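Local coordinates for scaffolding protein (Clostridium cellulolyticum, PDB 1G43) that probably anchors the cellulosome of its bacterium to crystalline cellulose through this family IIIa cellulose-binding domain, at residues S7-N12 and R25-N30; N12-A17 and Y134-S139; K42-Y47 and S147-G152; Y64-N69 and S105-G110; K76-F81 and A98-A103. All coordinates share one frame; numbering follows the deposited sequence.

Overall arrangement
The domain is a beta sandwich, and the five contacts sample both sheets and the loops at their ends. Interactions 1 and 3 lie nearest its centre and pack against each other: Phe10, Phe26 and Val28 of one sheet meet Tyr45 and Leu43 of the other. Interaction 5 belongs to the same sheet as interaction 3, where strands 41-47 and 91-99 are neighbours. These three are antiparallel strand pairs with an apolar inner side. Interaction 2, between loops, and interaction 4, between strand ends and turns, lie farther out, with centres about 28 Å apart. Interaction 2 depends on amide and hydroxyl hydrogen bonds, interaction 4 on sparse packing and a water. Interactions 1 and 2 share Asn12.

Interaction 1. Residues S7-N12 and R25-N30; sequences SVQFNN and RFKVTN
Lys27 O is gripped by two donors, Gln9 N at 2.9 Å and a water at 2.8 Å. The strands form an antiparallel beta hairpin in one sheet of the sandwich. Ser7 with Thr29, Gln9 with Lys27 and Asn11 with Arg25 are hydrogen-bonded pairs. The water also reaches Thr29 OG1 and, weakly, Ser7 O. It ties the two strands together on the side that carries Ser7 and Thr29. Thr29 OG1 has a further partner in Ser111 OG.

The other side is apolar and faces the core. Val8 and Val28 lie side by side and touch through their CG2 atoms at 3.9 Å. With CG anti to the backbone N (chi1 170°), the Phe10 ring lies on the same side as Phe26, Phe10 CD1 4.1 Å from Phe26 CE2. Its edge is turned toward the face of Phe26 in an offset edge-to-face pair, with planes 63° apart. Leu43 of the opposite sheet packs on Phe26 and Val28.

At the end of the pairing, Arg25 runs extended from CG to NE across the Asn11 amide. The amide and guanidinium planes stand 78° apart. Asn11 OD1 is hydrogen-bonded to Gly13 N, and it lies 3.5 Å from Arg25 NH1.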
# COMPACT_ATOMS: atom_id res chain seq x y z
N SER A 7 10.62 0.26 -7.30
CA SER A 7 10.40 -1.17 -7.28
C SER A 7 9.61 -1.38 -5.98
O SER A 7 9.83 -0.65 -5.01
CB SER A 7 11.76 -1.87 -7.18
OG SER A 7 11.64 -3.25 -6.86
N VAL A 8 8.70 -2.35 -5.93
CA VAL A 8 7.96 -2.54 -4.68
C VAL A 8 7.80 -3.99 -4.20
O VAL A 8 7.52 -4.88 -5.00
CB VAL A 8 6.55 -1.93 -4.76
CG1 VAL A 8 5.80 -2.18 -3.43
CG2 VAL A 8 6.63 -0.44 -5.10
N GLN A 9 7.98 -4.22 -2.92
CA GLN A 9 7.79 -5.54 -2.36
C GLN A 9 6.62 -5.49 -1.40
O GLN A 9 6.31 -4.43 -0.83
CB GLN A 9 9.04 -6.04 -1.66
CG GLN A 9 10.02 -6.68 -2.60
CD GLN A 9 11.19 -7.28 -1.87
OE1 GLN A 9 11.92 -6.58 -1.16
NE2 GLN A 9 11.37 -8.57 -2.03
N PHE A 10 5.99 -6.64 -1.19
CA PHE A 10 4.80 -6.71 -0.37
C PHE A 10 4.77 -7.93 0.55
O PHE A 10 5.47 -8.90 0.31
CB PHE A 10 3.61 -6.74 -1.34
CG PHE A 10 2.29 -7.04 -0.71
CD1 PHE A 10 1.47 -6.02 -0.27
CD2 PHE A 10 1.86 -8.34 -0.57
CE1 PHE A 10 0.20 -6.30 0.29
CE2 PHE A 10 0.63 -8.63 -0.02
CZ PHE A 10 -0.21 -7.61 0.41
N ASN A 11 3.97 -7.85 1.62
CA ASN A 11 3.78 -8.95 2.58
C ASN A 11 2.60 -8.57 3.47
O ASN A 11 2.29 -7.39 3.61
CB ASN A 11 5.07 -9.23 3.41
CG ASN A 11 5.04 -8.66 4.85
OD1 ASN A 11 4.18 -8.99 5.67
ND2 ASN A 11 6.03 -7.81 5.17
N ASN A 12 1.89 -9.57 3.99
CA ASN A 12 0.78 -9.31 4.90
C ASN A 12 0.88 -10.28 6.09
O ASN A 12 -0.12 -10.68 6.68
CB ASN A 12 -0.57 -9.48 4.20
CG ASN A 12 -0.68 -10.79 3.46
OD1 ASN A 12 0.06 -11.74 3.74
ND2 ASN A 12 -1.61 -10.86 2.51
N ARG A 25 1.69 -4.35 3.73
CA ARG A 25 2.99 -3.77 4.03
C ARG A 25 3.82 -3.66 2.78
O ARG A 25 3.91 -4.61 2.02
CB ARG A 25 3.69 -4.62 5.08
CG ARG A 25 2.85 -4.73 6.35
CD ARG A 25 3.25 -5.92 7.14
NE ARG A 25 2.53 -6.00 8.40
CZ ARG A 25 2.65 -7.02 9.25
NH1 ARG A 25 3.46 -8.02 8.97
NH2 ARG A 25 1.97 -7.02 10.38
N PHE A 26 4.43 -2.51 2.58
CA PHE A 26 5.22 -2.29 1.38
C PHE A 26 6.64 -1.84 1.65
O PHE A 26 6.89 -1.08 2.57
CB PHE A 26 4.59 -1.21 0.50
CG PHE A 26 3.12 -1.32 0.34
CD1 PHE A 26 2.25 -0.82 1.30
CD2 PHE A 26 2.58 -1.91 -0.80
CE1 PHE A 26 0.86 -0.90 1.13
CE2 PHE A 26 1.20 -2.00 -0.98
CZ PHE A 26 0.33 -1.50 -0.01
N LYS A 27 7.56 -2.32 0.83
CA LYS A 27 8.95 -1.87 0.92
C LYS A 27 9.14 -1.27 -0.47
O LYS A 27 9.21 -1.98 -1.46
CB LYS A 27 9.92 -3.02 1.18
CG LYS A 27 11.18 -2.53 1.91
CD LYS A 27 12.30 -3.57 1.96
CE LYS A 27 12.15 -4.47 3.19
NZ LYS A 27 12.10 -3.68 4.49
N VAL A 28 9.15 0.06 -0.54
CA VAL A 28 9.28 0.78 -1.79
C VAL A 28 10.71 1.26 -2.01
O VAL A 28 11.31 1.90 -1.13
CB VAL A 28 8.31 2.00 -1.82
CG1 VAL A 28 8.54 2.83 -3.06
CG2 VAL A 28 6.85 1.54 -1.78
N THR A 29 11.27 0.91 -3.16
CA THR A 29 12.64 1.30 -3.50
C THR A 29 12.71 2.27 -4.66
O THR A 29 12.15 2.03 -5.74
CB THR A 29 13.48 0.09 -3.84
OG1 THR A 29 13.59 -0.74 -2.69
CG2 THR A 29 14.88 0.54 -4.26
N ASN A 30 13.41 3.37 -4.42
CA ASN A 30 13.60 4.41 -5.43
C ASN A 30 14.65 3.90 -6.40
O ASN A 30 15.83 3.84 -6.09
CB ASN A 30 14.09 5.70 -4.74
CG ASN A 30 14.20 6.90 -5.69
OD1 ASN A 30 14.18 6.77 -6.93
ND2 ASN A 30 14.32 8.08 -5.11
O HOH W 1 11.46 -2.49 -3.02

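Interaction 2. Residues N12-A17 and Y134-S139; sequences NGSSPA and YTAAGS
Asn12 clasps the backbone of residues 134-139 with both branches of its amide, joining two loops at the margin of the beta sandwich. Its CG sits between the backbone N and the carbonyl carbon (chi1 51°), the crowded position. Asn12 OD1 accepts from Ala137 N at 3.0 Å. Asn12 ND2 donates to Thr135 O at 2.8 Å, from above that carbonyl plane. These two bonds fix the rotation of the amide.

The Asn12 backbone joins in, because its N donates to Ala137 O at 2.9 Å. Ser14 N reaches the same oxygen at 3.0 Å from well above the carbonyl plane. Ala137 O is therefore held by two amides of the 12-17 loop. Gly13, between them, has a positive phi that suits glycine.

With CG anti to the backbone N (chi1 178°), Tyr134 crosses the Asn12 side chain at about a right angle, amide and ring planes 32° apart. Asn12 ND2 lies 3.7 Å from Tyr134 CE1. The Ser15 OG hydroxyl is also near CE1, but its hydrogen bond goes to Gln128 NE2. Gln128 also binds Pro16 O. At its tip, Tyr134 OH donates to Ser15 O, which lies in the ring plane, at 2.6 Å.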
# COMPACT_ATOMS: atom_id res chain seq x y z
N ASN A 12 1.89 -9.57 3.99
CA ASN A 12 0.78 -9.31 4.90
C ASN A 12 0.88 -10.28 6.09
O ASN A 12 -0.12 -10.68 6.68
CB ASN A 12 -0.57 -9.48 4.20
CG ASN A 12 -0.68 -10.79 3.46
OD1 ASN A 12 0.06 -11.74 3.74
ND2 ASN A 12 -1.61 -10.86 2.51
N GLY A 13 2.11 -10.64 6.45
CA GLY A 13 2.30 -11.56 7.57
C GLY A 13 1.43 -12.79 7.43
O GLY A 13 0.90 -13.31 8.42
N SER A 14 1.27 -13.23 6.19
CA SER A 14 0.47 -14.39 5.86
C SER A 14 -0.85 -14.45 6.66
O SER A 14 -1.07 -15.37 7.44
CB SER A 14 1.29 -15.67 6.10
OG SER A 14 0.67 -16.78 5.48
N SER A 15 -1.72 -13.45 6.45
CA SER A 15 -3.02 -13.38 7.13
C SER A 15 -3.96 -14.45 6.58
O SER A 15 -3.88 -14.82 5.40
CB SER A 15 -3.66 -11.99 6.94
OG SER A 15 -3.76 -11.65 5.56
N PRO A 16 -4.88 -14.95 7.42
CA PRO A 16 -5.87 -15.98 7.07
C PRO A 16 -6.90 -15.42 6.11
O PRO A 16 -7.26 -14.25 6.24
CB PRO A 16 -6.51 -16.34 8.40
CG PRO A 16 -5.62 -15.68 9.46
CD PRO A 16 -5.12 -14.45 8.79
N ALA A 17 -7.39 -16.25 5.19
CA ALA A 17 -8.38 -15.85 4.20
C ALA A 17 -9.56 -15.14 4.86
O ALA A 17 -10.09 -14.16 4.33
CB ALA A 17 -8.86 -17.07 3.42
N TYR A 134 -5.10 -9.82 -2.94
CA TYR A 134 -4.76 -10.74 -1.88
C TYR A 134 -3.98 -11.99 -2.22
O TYR A 134 -4.25 -12.70 -3.18
CB TYR A 134 -6.01 -11.17 -1.09
CG TYR A 134 -5.71 -12.20 0.02
CD1 TYR A 134 -5.06 -11.82 1.19
CD2 TYR A 134 -6.01 -13.55 -0.16
CE1 TYR A 134 -4.69 -12.79 2.17
CE2 TYR A 134 -5.65 -14.52 0.82
CZ TYR A 134 -4.99 -14.13 1.97
OH TYR A 134 -4.62 -15.06 2.89
N THR A 135 -2.97 -12.22 -1.41
CA THR A 135 -2.16 -13.41 -1.47
C THR A 135 -1.48 -13.54 -0.12
O THR A 135 -0.98 -12.57 0.43
CB THR A 135 -1.11 -13.39 -2.59
OG1 THR A 135 -0.52 -14.69 -2.67
CG2 THR A 135 -0.02 -12.37 -2.32
N ALA A 136 -1.48 -14.75 0.42
CA ALA A 136 -0.85 -14.97 1.71
C ALA A 136 0.65 -14.90 1.48
O ALA A 136 1.22 -15.76 0.84
CB ALA A 136 -1.24 -16.32 2.26
N ALA A 137 1.27 -13.82 1.97
CA ALA A 137 2.69 -13.59 1.83
C ALA A 137 3.22 -13.31 3.22
O ALA A 137 2.88 -12.28 3.84
CB ALA A 137 2.92 -12.41 0.94
N GLY A 138 4.04 -14.22 3.72
CA GLY A 138 4.58 -14.09 5.05
C GLY A 138 5.85 -13.30 5.10
O GLY A 138 6.23 -12.81 6.17
N SER A 139 6.51 -13.16 3.96
CA SER A 139 7.75 -12.38 3.90
C SER A 139 7.65 -11.46 2.69
O SER A 139 6.84 -11.70 1.80
CB SER A 139 8.93 -13.33 3.76
OG SER A 139 8.74 -14.18 2.63

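Interaction 3. Residues K42-Y47 and S147-G152; sequences KLRYYY and SAFVGG
Arg44 and Phe149 both place CG anti to the carbonyl carbon (chi1 -64° and -68°), and from there their side chains meet on one side of the sheet. Arg44 continues extended from CG to NE. Phe149 CZ lies over one face of the Arg44 guanidinium, 3.4 Å from Arg44 NH1. The two planes are 50° apart, so the contact is oblique rather than a flat stack. Arg44 NH1 also donates to Tyr46 OH at 3.0 Å.

Ser147 OG sits near the base of the Arg44 side chain and at the edge of the Tyr46 ring, 3.7 Å from Tyr46 CE1.

The strands 42-47 and 147-150 run antiparallel in a sheet of the sandwich. Four backbone bonds join Lys42 with Phe149 and Arg44 with Ser147, including Arg44 N to Ser147 O at 2.8 Å. On the other side, Leu43 CD2 rests on Ala148 CB at 3.7 Å. Val97 of strand 91-99 touches Leu43.

The strand pair thus has two chemistries. Leu43 and Ala148 make one side an apolar contact. The other sets the Arg44 guanidinium obliquely against Phe149 and bonds it to the Tyr46 hydroxyl. Glu96, a long and weak ion partner of Arg44 NE, may temper that charge.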
# COMPACT_ATOMS: atom_id res chain seq x y z
N LYS A 42 1.88 7.29 -4.25
CA LYS A 42 0.62 6.68 -3.83
C LYS A 42 0.75 5.15 -3.98
O LYS A 42 1.47 4.65 -4.84
CB LYS A 42 -0.57 7.15 -4.66
CG LYS A 42 -0.93 8.61 -4.48
CD LYS A 42 -1.17 8.94 -3.04
CE LYS A 42 -1.55 10.39 -2.90
NZ LYS A 42 -0.46 11.31 -3.31
N LEU A 43 0.05 4.43 -3.12
CA LEU A 43 0.07 2.98 -3.17
C LEU A 43 -1.40 2.54 -3.12
O LEU A 43 -2.22 3.16 -2.43
CB LEU A 43 0.86 2.44 -1.97
CG LEU A 43 2.38 2.61 -2.07
CD1 LEU A 43 3.04 2.55 -0.71
CD2 LEU A 43 2.95 1.52 -2.97
N ARG A 44 -1.73 1.50 -3.87
CA ARG A 44 -3.10 0.99 -3.91
C ARG A 44 -3.23 -0.51 -3.65
O ARG A 44 -2.40 -1.31 -4.10
CB ARG A 44 -3.73 1.30 -5.25
CG ARG A 44 -3.88 2.75 -5.56
CD ARG A 44 -4.65 2.87 -6.84
NE ARG A 44 -5.06 4.22 -7.11
CZ ARG A 44 -5.49 4.62 -8.31
NH1 ARG A 44 -5.57 3.74 -9.30
NH2 ARG A 44 -5.83 5.89 -8.52
N TYR A 45 -4.29 -0.89 -2.95
CA TYR A 45 -4.56 -2.29 -2.60
C TYR A 45 -6.02 -2.58 -2.93
O TYR A 45 -6.90 -2.08 -2.24
CB TYR A 45 -4.31 -2.54 -1.11
CG TYR A 45 -4.49 -3.98 -0.67
CD1 TYR A 45 -3.44 -4.88 -0.72
CD2 TYR A 45 -5.73 -4.46 -0.27
CE1 TYR A 45 -3.61 -6.22 -0.39
CE2 TYR A 45 -5.92 -5.81 0.08
CZ TYR A 45 -4.85 -6.68 0.00
OH TYR A 45 -5.01 -8.02 0.27
N TYR A 46 -6.27 -3.40 -3.93
CA TYR A 46 -7.63 -3.70 -4.37
C TYR A 46 -8.34 -4.87 -3.68
O TYR A 46 -7.77 -5.93 -3.51
CB TYR A 46 -7.61 -3.88 -5.88
CG TYR A 46 -7.25 -2.60 -6.64
CD1 TYR A 46 -5.93 -2.18 -6.77
CD2 TYR A 46 -8.25 -1.84 -7.23
CE1 TYR A 46 -5.60 -1.02 -7.48
CE2 TYR A 46 -7.95 -0.67 -7.93
CZ TYR A 46 -6.62 -0.27 -8.06
OH TYR A 46 -6.35 0.87 -8.79
N TYR A 47 -9.60 -4.68 -3.30
CA TYR A 47 -10.34 -5.74 -2.60
C TYR A 47 -11.84 -5.69 -2.81
O TYR A 47 -12.36 -4.75 -3.42
CB TYR A 47 -10.10 -5.63 -1.10
CG TYR A 47 -10.59 -4.32 -0.50
CD1 TYR A 47 -9.91 -3.13 -0.75
CD2 TYR A 47 -11.73 -4.27 0.30
CE1 TYR A 47 -10.34 -1.93 -0.22
CE2 TYR A 47 -12.19 -3.05 0.84
CZ TYR A 47 -11.47 -1.88 0.57
OH TYR A 47 -11.82 -0.68 1.11
N SER A 147 -0.41 -1.67 -6.62
CA SER A 147 0.14 -0.64 -7.48
C SER A 147 0.75 0.52 -6.75
O SER A 147 0.36 0.85 -5.62
CB SER A 147 -0.93 -0.13 -8.40
OG SER A 147 -2.10 0.07 -7.63
N ALA A 148 1.70 1.13 -7.43
CA ALA A 148 2.41 2.28 -6.92
C ALA A 148 2.40 3.31 -8.03
O ALA A 148 2.73 2.99 -9.18
CB ALA A 148 3.82 1.92 -6.56
N PHE A 149 1.98 4.53 -7.67
CA PHE A 149 1.91 5.66 -8.59
C PHE A 149 2.83 6.75 -8.12
O PHE A 149 2.91 7.05 -6.93
CB PHE A 149 0.51 6.26 -8.63
CG PHE A 149 -0.52 5.37 -9.24
CD1 PHE A 149 -1.07 4.33 -8.52
CD2 PHE A 149 -0.91 5.56 -10.55
CE1 PHE A 149 -2.01 3.48 -9.09
CE2 PHE A 149 -1.85 4.72 -11.14
CZ PHE A 149 -2.40 3.67 -10.39
N VAL A 150 3.55 7.34 -9.07
CA VAL A 150 4.44 8.43 -8.74
C VAL A 150 3.98 9.61 -9.54
O VAL A 150 3.91 9.54 -10.79
CB VAL A 150 5.86 8.08 -9.11
CG1 VAL A 150 6.72 9.32 -9.03
CG2 VAL A 150 6.38 7.01 -8.15
N GLY A 151 3.62 10.68 -8.84
CA GLY A 151 3.14 11.87 -9.53
C GLY A 151 1.90 11.64 -10.37
O GLY A 151 1.61 12.42 -11.29
N GLY A 152 1.14 10.58 -10.10
CA GLY A 152 -0.07 10.38 -10.89
C GLY A 152 0.05 9.36 -12.00
O GLY A 152 -0.93 9.10 -12.68

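Interaction 4. Residues Y64-N69 and S105-G110; sequences YMSGSN and SLPAGG
The Tyr64 ring lies against the backbone of Ser105 and does most of the touching. CG lies between the backbone N and the carbonyl carbon (chi1 68°). The ring reaches across to the other segment, where Tyr64 CE1 is 3.6 Å from Ser105 O. This approach is oblique. At the tip, Tyr64 OH comes within 3.5 Å of Ser105 N, but its hydrogen bond is made to Ala103 O, just ahead of the segment. Behind the ring, Tyr64 CB is 4.2 Å from Leu106 CD1. Leu38 touches both Tyr64 and Leu106, so this apolar patch continues beyond the two segments.

Pro107 is the second side chain of the contact. Pro107 CD is 3.8 Å from Met65 O. Pro107 CG lies 4.3 Å from Ser66 CA.

A water spans the remaining distance. It accepts from Ser105 N at 3.3 Å and pairs with Ser66 OG at 3.2 Å.

Each segment runs into a tight turn. Ser66 to Asn69 is a type II' turn that links strands 55-66 and 69-72. Pro107 to Gly110 is a type II turn leading into strand 111-120. Asn30 ND2 binds Leu106 O and so ties the second segment to the neighbouring strand 18-30.

The contact joins the end of strand 55-66 to the short strand 105-106 and the turn after it, at one end of the sandwich. Its small buried area and single water bridge imply a light association, in which van der Waals packing of Tyr64 and Pro107 predominates.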
# COMPACT_ATOMS: atom_id res chain seq x y z
N TYR A 64 12.45 5.47 6.91
CA TYR A 64 13.50 5.41 5.90
C TYR A 64 14.76 6.19 6.27
O TYR A 64 14.77 7.06 7.15
CB TYR A 64 12.98 5.89 4.54
CG TYR A 64 12.66 7.36 4.49
CD1 TYR A 64 13.63 8.30 4.12
CD2 TYR A 64 11.39 7.83 4.81
CE1 TYR A 64 13.34 9.66 4.09
CE2 TYR A 64 11.10 9.17 4.78
CZ TYR A 64 12.07 10.09 4.41
OH TYR A 64 11.76 11.43 4.33
N MET A 65 15.84 5.86 5.56
CA MET A 65 17.14 6.45 5.75
C MET A 65 17.35 7.62 4.82
O MET A 65 17.10 7.53 3.62
CB MET A 65 18.21 5.39 5.48
CG MET A 65 18.23 4.32 6.54
SD MET A 65 18.97 5.03 8.01
CE MET A 65 20.74 4.72 7.52
N SER A 66 17.77 8.74 5.40
CA SER A 66 18.04 9.97 4.65
C SER A 66 19.51 10.20 5.01
O SER A 66 19.82 10.61 6.13
CB SER A 66 17.18 11.11 5.18
OG SER A 66 16.91 12.09 4.18
N GLY A 67 20.42 9.88 4.09
CA GLY A 67 21.82 10.07 4.40
C GLY A 67 22.11 9.07 5.50
O GLY A 67 21.90 7.88 5.30
N SER A 68 22.57 9.54 6.67
CA SER A 68 22.85 8.64 7.78
C SER A 68 21.93 8.85 8.99
O SER A 68 22.24 8.40 10.09
CB SER A 68 24.34 8.76 8.21
OG SER A 68 24.62 9.95 8.95
N ASN A 69 20.78 9.51 8.77
CA ASN A 69 19.78 9.77 9.83
C ASN A 69 18.52 8.90 9.56
O ASN A 69 17.98 8.92 8.44
CB ASN A 69 19.29 11.22 9.78
CG ASN A 69 20.41 12.22 9.57
OD1 ASN A 69 21.26 12.42 10.46
ND2 ASN A 69 20.43 12.86 8.40
N SER A 105 11.93 13.36 1.41
CA SER A 105 12.29 12.94 0.05
C SER A 105 13.04 11.63 0.16
O SER A 105 13.90 11.45 1.02
CB SER A 105 13.17 14.01 -0.63
OG SER A 105 12.81 14.18 -2.01
N LEU A 106 12.70 10.69 -0.71
CA LEU A 106 13.36 9.39 -0.69
C LEU A 106 14.54 9.52 -1.63
O LEU A 106 14.40 9.79 -2.81
CB LEU A 106 12.40 8.31 -1.15
CG LEU A 106 12.92 6.86 -1.12
CD1 LEU A 106 13.17 6.39 0.35
CD2 LEU A 106 11.90 5.98 -1.79
N PRO A 107 15.75 9.32 -1.10
CA PRO A 107 16.94 9.43 -1.95
C PRO A 107 17.06 8.32 -2.99
O PRO A 107 16.65 7.17 -2.76
CB PRO A 107 18.09 9.39 -0.94
CG PRO A 107 17.42 9.70 0.42
CD PRO A 107 16.11 8.98 0.28
N ALA A 108 17.66 8.66 -4.13
CA ALA A 108 17.90 7.71 -5.21
C ALA A 108 18.48 6.43 -4.60
O ALA A 108 19.42 6.48 -3.80
CB ALA A 108 18.90 8.33 -6.23
N GLY A 109 17.91 5.29 -4.97
CA GLY A 109 18.36 4.03 -4.41
C GLY A 109 17.92 3.80 -2.97
O GLY A 109 18.28 2.79 -2.37
N GLY A 110 17.16 4.73 -2.39
CA GLY A 110 16.68 4.56 -1.02
C GLY A 110 15.41 3.68 -0.92
O GLY A 110 14.74 3.39 -1.91
O HOH W 2 14.30 13.90 3.58

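Interaction 5. Residues K76-F81 and A98-A103; sequences KVTGSF and ALNSDA
Thr78 and Ala98 form the closed hydrogen-bonded pair of this beta hairpin. Thr78 N donates to Ala98 O at 2.9 Å, and Ala98 N returns a bond of the same length to Thr78 O. One step along, Asn100 N donates to Lys76 O at 2.9 Å. Between these bonds lies the non-hydrogen-bonded pair Val77 and Leu99. Their side chains lie side by side and point the same way, with Val77 CG2 4.1 Å from Leu99 CD2. Cys59 and Ala62 of strand 55-66 pack on Val77, which places this side in the sandwich interior.

The other side carries Thr78 and Ala98. Thr78 has OG1 between the backbone N and the carbonyl carbon (chi1 67°). This leaves Thr78 CG2 anti to the carbonyl carbon, where it meets Asn100 OD1 at 3.5 Å. The Asn100 side chain crosses that of Lys76 at about a right angle.

Farther out, Asn100 to Ala103 form a type I turn, closed by Ala103 N to Asn100 O at 3.0 Å. The turn brings Asp102 back beside Lys76. Lys76 bends at chi2, and its CG packs near Ala103 CA.

Lys76 NZ stays 4.4 Å from Asp102 OD2, too far for a salt bridge. The charges probably attract across the partly exposed margin, while backbone bonds and the Val77-Leu99 packing make the direct links between the strands.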
# COMPACT_ATOMS: atom_id res chain seq x y z
N LYS A 76 3.05 10.25 9.39
CA LYS A 76 2.79 10.96 8.15
C LYS A 76 2.05 10.20 7.07
O LYS A 76 1.82 10.72 5.98
CB LYS A 76 4.10 11.44 7.53
CG LYS A 76 4.49 12.82 7.94
CD LYS A 76 5.35 12.83 9.16
CE LYS A 76 5.53 14.26 9.65
NZ LYS A 76 6.77 14.36 10.43
N VAL A 77 1.65 8.98 7.36
CA VAL A 77 0.95 8.17 6.38
C VAL A 77 -0.57 8.25 6.53
O VAL A 77 -1.08 8.25 7.63
CB VAL A 77 1.44 6.72 6.48
CG1 VAL A 77 0.72 5.82 5.49
CG2 VAL A 77 2.93 6.71 6.27
N THR A 78 -1.29 8.33 5.43
CA THR A 78 -2.74 8.37 5.51
C THR A 78 -3.30 7.29 4.58
O THR A 78 -2.63 6.89 3.60
CB THR A 78 -3.32 9.75 5.07
OG1 THR A 78 -3.08 9.95 3.67
CG2 THR A 78 -2.69 10.86 5.85
N GLY A 79 -4.51 6.84 4.88
CA GLY A 79 -5.17 5.82 4.10
C GLY A 79 -6.53 6.29 3.67
O GLY A 79 -7.19 7.01 4.41
N SER A 80 -6.96 5.92 2.47
CA SER A 80 -8.27 6.30 1.95
C SER A 80 -8.92 5.11 1.28
O SER A 80 -8.24 4.28 0.69
CB SER A 80 -8.14 7.41 0.91
OG SER A 80 -7.80 8.61 1.55
N PHE A 81 -10.24 5.06 1.33
CA PHE A 81 -10.98 3.97 0.72
C PHE A 81 -11.94 4.50 -0.35
O PHE A 81 -12.89 5.24 -0.06
CB PHE A 81 -11.69 3.21 1.82
CG PHE A 81 -10.76 2.62 2.82
CD1 PHE A 81 -9.98 1.50 2.50
CD2 PHE A 81 -10.66 3.16 4.10
CE1 PHE A 81 -9.12 0.93 3.43
CE2 PHE A 81 -9.80 2.59 5.05
CZ PHE A 81 -9.03 1.47 4.70
N ALA A 98 -1.15 7.14 1.16
CA ALA A 98 -0.44 8.34 0.73
C ALA A 98 0.35 8.88 1.89
O ALA A 98 0.20 8.41 3.00
CB ALA A 98 -1.41 9.37 0.25
N LEU A 99 1.19 9.88 1.64
CA LEU A 99 2.00 10.49 2.69
C LEU A 99 1.84 12.01 2.66
O LEU A 99 1.70 12.61 1.59
CB LEU A 99 3.47 10.11 2.55
CG LEU A 99 3.80 8.61 2.64
CD1 LEU A 99 3.81 8.03 1.26
CD2 LEU A 99 5.14 8.40 3.27
N ASN A 100 1.83 12.64 3.83
CA ASN A 100 1.65 14.10 3.90
C ASN A 100 2.74 14.89 3.16
O ASN A 100 3.83 14.39 2.85
CB ASN A 100 1.58 14.56 5.36
CG ASN A 100 0.45 13.90 6.15
OD1 ASN A 100 -0.66 13.70 5.62
ND2 ASN A 100 0.72 13.57 7.43
N SER A 101 2.44 16.15 2.90
CA SER A 101 3.33 17.04 2.17
C SER A 101 4.77 17.11 2.68
O SER A 101 5.70 17.35 1.90
CB SER A 101 2.71 18.44 2.16
OG SER A 101 2.58 18.94 3.49
N ASP A 102 4.96 16.90 3.98
CA ASP A 102 6.30 16.99 4.53
C ASP A 102 6.92 15.67 4.93
O ASP A 102 7.87 15.63 5.73
CB ASP A 102 6.29 17.98 5.71
CG ASP A 102 5.39 17.52 6.86
OD1 ASP A 102 4.34 16.84 6.63
OD2 ASP A 102 5.73 17.86 8.01
N ALA A 103 6.41 14.57 4.39
CA ALA A 103 6.97 13.26 4.72
C ALA A 103 8.48 13.29 4.51
O ALA A 103 9.25 12.74 5.32
CB ALA A 103 6.34 12.20 3.84